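Local coordinates for beta-lactamase inhibitory protein BLIP-I (Streptomyces exfoliatus, PDB 3GMV) that probably inhibits beta-lactamases by binding to them as a protein inhibitor, at residues A[41-54]-A[63-75]. Numbering follows the deposited sequence.
Sequences LCFTESGDYAPYGG and LWSKRNEYLYKAK. With TAM (tris(hydroxyethyl)aminomethane), chain B.
Tyr-52 and Glu-69 face each other as a hydrogen-bonded antiparallel pair, and their side chains run side by side in the same direction. The phenol OH of Tyr-52 donates a very short bond to Glu-69 OE1 (2.5 Å), which meets the ring edge in plane, with the carboxylate turned 89° from the ring. Because CG of Tyr-52 stands between its own N and carbonyl carbon (chi1 64°), the ring leans over the partner strand and its face covers the backbone N of Glu-69. On the same face of the sheet lies the solvent side: water 1 bridges Tyr-52 OH to NH1 of the exposed Arg-67, whose extended chain passes over Gly-54, its CG 3.9 Å from Gly-54 CA, where no side chain stands in the way.

The CA atoms come closest, 4.3 Å apart, at the non-hydrogen-bonded pair Gly-53 and Asn-68, beside a firm bond from Gly-54 N to Arg-67 O (2.8 Å). Packing is tight just outside the strands, where Pro-51 CB rests on Tyr-70 CB (3.7 Å) and Leu-71 CD2 presses on Thr-44 CG2 (3.5 Å), closer than usual for two methyls. Tyr-49 is looser: its carbonyl O lies 3.4 Å from Tyr-70 CD2, but its side chain leads away beyond CB.

The contact belongs to the hairpin of strands 52-57 and 63-69, flanked by strands 40-43 and 105-111 in the antiparallel sheet of the alpha/beta sandwich. On the face carrying Asn-68 and Leu-71, helix 5-10 packs through Tyr-8, while Asn-68 ND2 reaches Ser-107 O on the next strand.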
loop_
_atom_site.group_PDB
_atom_site.type_symbol
_atom_site.label_atom_id
_atom_site.label_comp_id
_atom_site.label_asym_id
_atom_site.label_seq_id
_atom_site.Cartn_x
_atom_site.Cartn_y
_atom_site.Cartn_z
ATOM N N LEU A 41 5.806 3.279 -12.202
ATOM C CA LEU A 41 5.460 1.958 -11.681
ATOM C C LEU A 41 6.714 1.100 -11.815
ATOM O O LEU A 41 7.356 1.109 -12.876
ATOM C CB LEU A 41 4.357 1.349 -12.553
ATOM C CG LEU A 41 3.748 -0.001 -12.182
ATOM C CD1 LEU A 41 3.094 0.103 -10.831
ATOM C CD2 LEU A 41 2.702 -0.389 -13.248
ATOM N N CYS A 42 7.074 0.397 -10.746
ATOM C CA CYS A 42 8.274 -0.461 -10.741
ATOM C C CYS A 42 7.853 -1.852 -10.258
ATOM O O CYS A 42 7.172 -1.976 -9.248
ATOM C CB CYS A 42 9.355 0.096 -9.802
ATOM S SG CYS A 42 9.768 1.879 -10.021
ATOM N N PHE A 43 8.273 -2.888 -10.982
ATOM C CA PHE A 43 7.965 -4.286 -10.634
ATOM C C PHE A 43 9.216 -4.962 -10.091
ATOM O O PHE A 43 10.302 -4.701 -10.568
ATOM C CB PHE A 43 7.462 -5.045 -11.870
ATOM C CG PHE A 43 6.039 -4.728 -12.258
ATOM C CD1 PHE A 43 4.975 -5.371 -11.648
ATOM C CD2 PHE A 43 5.766 -3.786 -13.254
ATOM C CE1 PHE A 43 3.659 -5.090 -12.009
ATOM C CE2 PHE A 43 4.454 -3.499 -13.619
ATOM C CZ PHE A 43 3.398 -4.150 -12.993
ATOM N N THR A 44 9.083 -5.834 -9.091
ATOM C CA THR A 44 10.246 -6.504 -8.547
ATOM C C THR A 44 10.554 -7.783 -9.353
ATOM O O THR A 44 11.646 -8.305 -9.252
ATOM C CB THR A 44 10.055 -6.936 -7.075
ATOM O OG1 THR A 44 9.012 -7.922 -7.009
ATOM C CG2 THR A 44 9.684 -5.714 -6.206
ATOM N N GLU A 45 9.571 -8.275 -10.098
ATOM C CA GLU A 45 9.728 -9.514 -10.887
ATOM C C GLU A 45 9.043 -9.375 -12.223
ATOM O O GLU A 45 8.250 -8.462 -12.430
ATOM C CB GLU A 45 9.098 -10.696 -10.136
ATOM C CG GLU A 45 9.756 -10.956 -8.826
ATOM C CD GLU A 45 9.094 -12.064 -8.025
ATOM O OE1 GLU A 45 8.120 -12.672 -8.493
ATOM O OE2 GLU A 45 9.556 -12.326 -6.897
ATOM N N SER A 46 9.327 -10.308 -13.135
ATOM C CA SER A 46 8.572 -10.405 -14.359
ATOM C C SER A 46 7.250 -11.138 -14.184
ATOM O O SER A 46 6.934 -11.672 -13.123
ATOM C CB SER A 46 9.416 -11.106 -15.438
ATOM O OG SER A 46 10.624 -10.412 -15.618
ATOM N N GLY A 47 6.454 -11.151 -15.236
ATOM C CA GLY A 47 5.258 -11.963 -15.243
ATOM C C GLY A 47 4.084 -11.304 -14.552
ATOM O O GLY A 47 4.216 -10.211 -13.996
ATOM N N ASP A 48 2.945 -11.987 -14.582
ATOM C CA ASP A 48 1.700 -11.453 -14.054
ATOM C C ASP A 48 1.665 -11.529 -12.531
ATOM O O ASP A 48 2.236 -12.431 -11.920
ATOM C CB ASP A 48 0.507 -12.235 -14.598
ATOM C CG ASP A 48 0.398 -12.167 -16.118
ATOM O OD1 ASP A 48 0.913 -11.190 -16.709
ATOM O OD2 ASP A 48 -0.211 -13.094 -16.710
ATOM N N TYR A 49 0.941 -10.605 -11.924
ATOM C CA TYR A 49 0.885 -10.545 -10.471
ATOM C C TYR A 49 2.263 -10.427 -9.786
ATOM O O TYR A 49 2.400 -10.806 -8.625
ATOM C CB TYR A 49 0.098 -11.750 -9.914
ATOM C CG TYR A 49 -1.158 -12.115 -10.688
ATOM C CD1 TYR A 49 -2.319 -11.344 -10.588
ATOM C CD2 TYR A 49 -1.193 -13.243 -11.507
ATOM C CE1 TYR A 49 -3.473 -11.683 -11.289
ATOM C CE2 TYR A 49 -2.336 -13.586 -12.202
ATOM C CZ TYR A 49 -3.471 -12.801 -12.091
ATOM O OH TYR A 49 -4.607 -13.145 -12.791
ATOM N N ALA A 50 3.275 -9.901 -10.489
ATOM C CA ALA A 50 4.558 -9.533 -9.870
ATOM C C ALA A 50 4.315 -8.461 -8.821
ATOM O O ALA A 50 3.416 -7.639 -9.002
ATOM C CB ALA A 50 5.511 -8.966 -10.910
ATOM N N PRO A 51 5.133 -8.440 -7.758
ATOM C CA PRO A 51 4.993 -7.357 -6.788
ATOM C C PRO A 51 5.469 -6.036 -7.406
ATOM O O PRO A 51 6.363 -6.017 -8.264
ATOM C CB PRO A 51 5.914 -7.779 -5.643
ATOM C CG PRO A 51 6.119 -9.301 -5.836
ATOM C CD PRO A 51 6.104 -9.457 -7.333
ATOM N N TYR A 52 4.875 -4.930 -6.989
ATOM C CA TYR A 52 5.222 -3.673 -7.623
ATOM C C TYR A 52 5.019 -2.536 -6.622
ATOM O O TYR A 52 4.355 -2.710 -5.585
ATOM C CB TYR A 52 4.346 -3.432 -8.863
ATOM C CG TYR A 52 2.862 -3.266 -8.547
ATOM C CD1 TYR A 52 2.331 -2.009 -8.247
ATOM C CD2 TYR A 52 2.010 -4.366 -8.510
ATOM C CE1 TYR A 52 0.971 -1.852 -7.937
ATOM C CE2 TYR A 52 0.652 -4.221 -8.228
ATOM C CZ TYR A 52 0.141 -2.953 -7.933
ATOM O OH TYR A 52 -1.205 -2.800 -7.627
ATOM N N GLY A 53 5.615 -1.392 -6.942
ATOM C CA GLY A 53 5.292 -0.135 -6.255
ATOM C C GLY A 53 4.842 0.876 -7.309
ATOM O O GLY A 53 5.382 0.911 -8.432
ATOM N N GLY A 54 3.861 1.710 -6.964
ATOM C CA GLY A 54 3.411 2.788 -7.861
ATOM C C GLY A 54 3.543 4.110 -7.119
ATOM O O GLY A 54 3.262 4.182 -5.907
ATOM N N LEU A 63 6.292 13.688 -4.689
ATOM C CA LEU A 63 5.561 12.436 -4.388
ATOM C C LEU A 63 4.482 12.667 -3.337
ATOM O O LEU A 63 4.782 13.112 -2.223
ATOM C CB LEU A 63 6.584 11.417 -3.823
ATOM C CG LEU A 63 6.014 10.052 -3.532
ATOM C CD1 LEU A 63 5.775 9.397 -4.921
ATOM C CD2 LEU A 63 6.946 9.180 -2.681
ATOM N N TRP A 64 3.224 12.355 -3.654
ATOM C CA TRP A 64 2.173 12.442 -2.647
ATOM C C TRP A 64 1.577 11.059 -2.363
ATOM O O TRP A 64 0.849 10.888 -1.380
ATOM C CB TRP A 64 1.048 13.411 -3.104
ATOM C CG TRP A 64 0.277 12.908 -4.279
ATOM C CD1 TRP A 64 0.600 13.076 -5.605
ATOM C CD2 TRP A 64 -0.924 12.132 -4.261
ATOM N NE1 TRP A 64 -0.319 12.449 -6.405
ATOM C CE2 TRP A 64 -1.269 11.862 -5.608
ATOM C CE3 TRP A 64 -1.741 11.636 -3.241
ATOM C CZ2 TRP A 64 -2.388 11.103 -5.966
ATOM C CZ3 TRP A 64 -2.883 10.887 -3.607
ATOM C CH2 TRP A 64 -3.182 10.633 -4.949
ATOM N N SER A 65 1.850 10.074 -3.218
ATOM C CA SER A 65 1.190 8.778 -3.062
ATOM C C SER A 65 2.150 7.608 -3.344
ATOM O O SER A 65 2.846 7.614 -4.352
ATOM C CB SER A 65 0.017 8.681 -4.039
ATOM O OG SER A 65 -0.597 7.394 -3.932
ATOM N N LYS A 66 2.143 6.618 -2.450
ATOM C CA LYS A 66 2.803 5.350 -2.660
ATOM C C LYS A 66 1.777 4.245 -2.570
ATOM O O LYS A 66 0.940 4.252 -1.659
ATOM C CB LYS A 66 3.848 5.103 -1.554
ATOM C CG LYS A 66 4.963 6.154 -1.536
ATOM C CD LYS A 66 5.869 6.080 -0.296
ATOM C CE LYS A 66 6.595 4.759 -0.193
ATOM N NZ LYS A 66 7.445 4.764 1.037
ATOM N N ARG A 67 1.884 3.262 -3.457
ATOM C CA ARG A 67 1.007 2.097 -3.377
ATOM C C ARG A 67 1.841 0.891 -3.764
ATOM O O ARG A 67 2.879 1.025 -4.449
ATOM C CB ARG A 67 -0.221 2.246 -4.309
ATOM C CG ARG A 67 0.092 2.298 -5.822
ATOM C CD ARG A 67 -1.125 2.802 -6.621
ATOM N NE ARG A 67 -0.828 2.894 -8.051
ATOM C CZ ARG A 67 -1.066 1.925 -8.930
ATOM N NH1 ARG A 67 -1.597 0.773 -8.544
ATOM N NH2 ARG A 67 -0.773 2.106 -10.208
ATOM N N ASN A 68 1.400 -0.285 -3.333
ATOM C CA ASN A 68 2.056 -1.497 -3.774
ATOM C C ASN A 68 1.122 -2.678 -3.627
ATOM O O ASN A 68 0.110 -2.624 -2.893
ATOM C CB ASN A 68 3.327 -1.741 -2.958
ATOM C CG ASN A 68 3.035 -2.384 -1.608
ATOM O OD1 ASN A 68 2.899 -3.614 -1.519
ATOM N ND2 ASN A 68 2.999 -1.569 -0.539
ATOM N N GLU A 69 1.440 -3.743 -4.349
ATOM C CA GLU A 69 0.866 -5.038 -4.024
ATOM C C GLU A 69 1.994 -6.030 -3.934
ATOM O O GLU A 69 2.915 -6.031 -4.761
ATOM C CB GLU A 69 -0.150 -5.489 -5.065
ATOM C CG GLU A 69 -1.464 -4.712 -4.968
ATOM C CD GLU A 69 -2.504 -5.271 -5.904
ATOM O OE1 GLU A 69 -2.502 -4.858 -7.074
ATOM O OE2 GLU A 69 -3.307 -6.127 -5.474
ATOM N N TYR A 70 1.944 -6.834 -2.884
ATOM C CA TYR A 70 2.825 -8.007 -2.741
ATOM C C TYR A 70 4.259 -7.735 -2.329
ATOM O O TYR A 70 5.052 -8.671 -2.258
ATOM C CB TYR A 70 2.782 -8.925 -4.003
ATOM C CG TYR A 70 1.408 -9.113 -4.615
ATOM C CD1 TYR A 70 0.296 -9.363 -3.813
ATOM C CD2 TYR A 70 1.218 -9.026 -5.989
ATOM C CE1 TYR A 70 -0.963 -9.512 -4.361
ATOM C CE2 TYR A 70 -0.054 -9.181 -6.553
ATOM C CZ TYR A 70 -1.133 -9.428 -5.723
ATOM O OH TYR A 70 -2.392 -9.568 -6.262
ATOM N N LEU A 71 4.621 -6.492 -2.015
ATOM C CA LEU A 71 5.981 -6.237 -1.557
ATOM C C LEU A 71 6.234 -6.832 -0.184
ATOM O O LEU A 71 7.374 -7.091 0.170
ATOM C CB LEU A 71 6.299 -4.731 -1.491
ATOM C CG LEU A 71 6.351 -4.023 -2.842
ATOM C CD1 LEU A 71 6.638 -2.534 -2.669
ATOM C CD2 LEU A 71 7.433 -4.687 -3.749
ATOM N N TYR A 72 5.172 -6.989 0.607
ATOM C CA TYR A 72 5.274 -7.531 1.947
ATOM C C TYR A 72 4.304 -8.696 2.119
ATOM O O TYR A 72 3.262 -8.730 1.495
ATOM C CB TYR A 72 4.894 -6.459 2.968
ATOM C CG TYR A 72 5.769 -5.246 2.881
ATOM C CD1 TYR A 72 6.994 -5.218 3.520
ATOM C CD2 TYR A 72 5.355 -4.118 2.172
ATOM C CE1 TYR A 72 7.800 -4.093 3.445
ATOM C CE2 TYR A 72 6.159 -2.996 2.082
ATOM C CZ TYR A 72 7.372 -2.992 2.717
ATOM O OH TYR A 72 8.188 -1.886 2.632
ATOM N N LYS A 73 4.674 -9.667 2.949
ATOM C CA LYS A 73 3.763 -10.767 3.261
ATOM C C LYS A 73 3.474 -10.662 4.756
ATOM O O LYS A 73 4.354 -10.353 5.550
ATOM C CB LYS A 73 4.436 -12.121 2.931
ATOM C CG LYS A 73 4.624 -12.367 1.425
ATOM C CD LYS A 73 5.507 -13.602 1.178
ATOM C CE LYS A 73 5.979 -13.656 -0.271
ATOM N NZ LYS A 73 4.813 -13.513 -1.188
ATOM N N ALA A 74 2.246 -10.931 5.150
ATOM C CA ALA A 74 1.893 -10.889 6.563
ATOM C C ALA A 74 2.750 -11.817 7.388
ATOM O O ALA A 74 3.076 -12.911 6.946
ATOM C CB ALA A 74 0.415 -11.261 6.749
ATOM N N LYS A 75 3.110 -11.368 8.575
ATOM C CA LYS A 75 3.883 -12.166 9.523
ATOM C C LYS A 75 3.115 -13.404 9.932
ATOM O O LYS A 75 3.658 -14.536 9.899
ATOM C CB LYS A 75 4.249 -11.349 10.750
ATOM C CG LYS A 75 4.826 -12.174 11.909
ATOM C CD LYS A 75 5.497 -11.300 12.973
ATOM C CE LYS A 75 5.509 -12.029 14.335
ATOM N NZ LYS A 75 5.954 -11.182 15.471
HETATM C C TAM B . -3.812 15.235 -5.820
HETATM C C1 TAM B . -4.888 14.170 -5.841
HETATM C C2 TAM B . -4.359 16.548 -5.266
HETATM C C3 TAM B . -3.278 15.440 -7.222
HETATM C C4 TAM B . -5.273 13.770 -4.427
HETATM C C5 TAM B . -5.378 16.318 -4.153
HETATM C C6 TAM B . -1.995 16.265 -7.213
HETATM N N TAM B . -2.720 14.773 -4.974
HETATM O O4 TAM B . -6.257 12.721 -4.506
HETATM O O5 TAM B . -6.664 16.851 -4.534
HETATM O O6 TAM B . -1.727 16.752 -5.893
HETATM O O HOH W 1 -2.050 -0.538 -6.418
HETATM O O HOH W 2 0.640 5.652 -5.943
#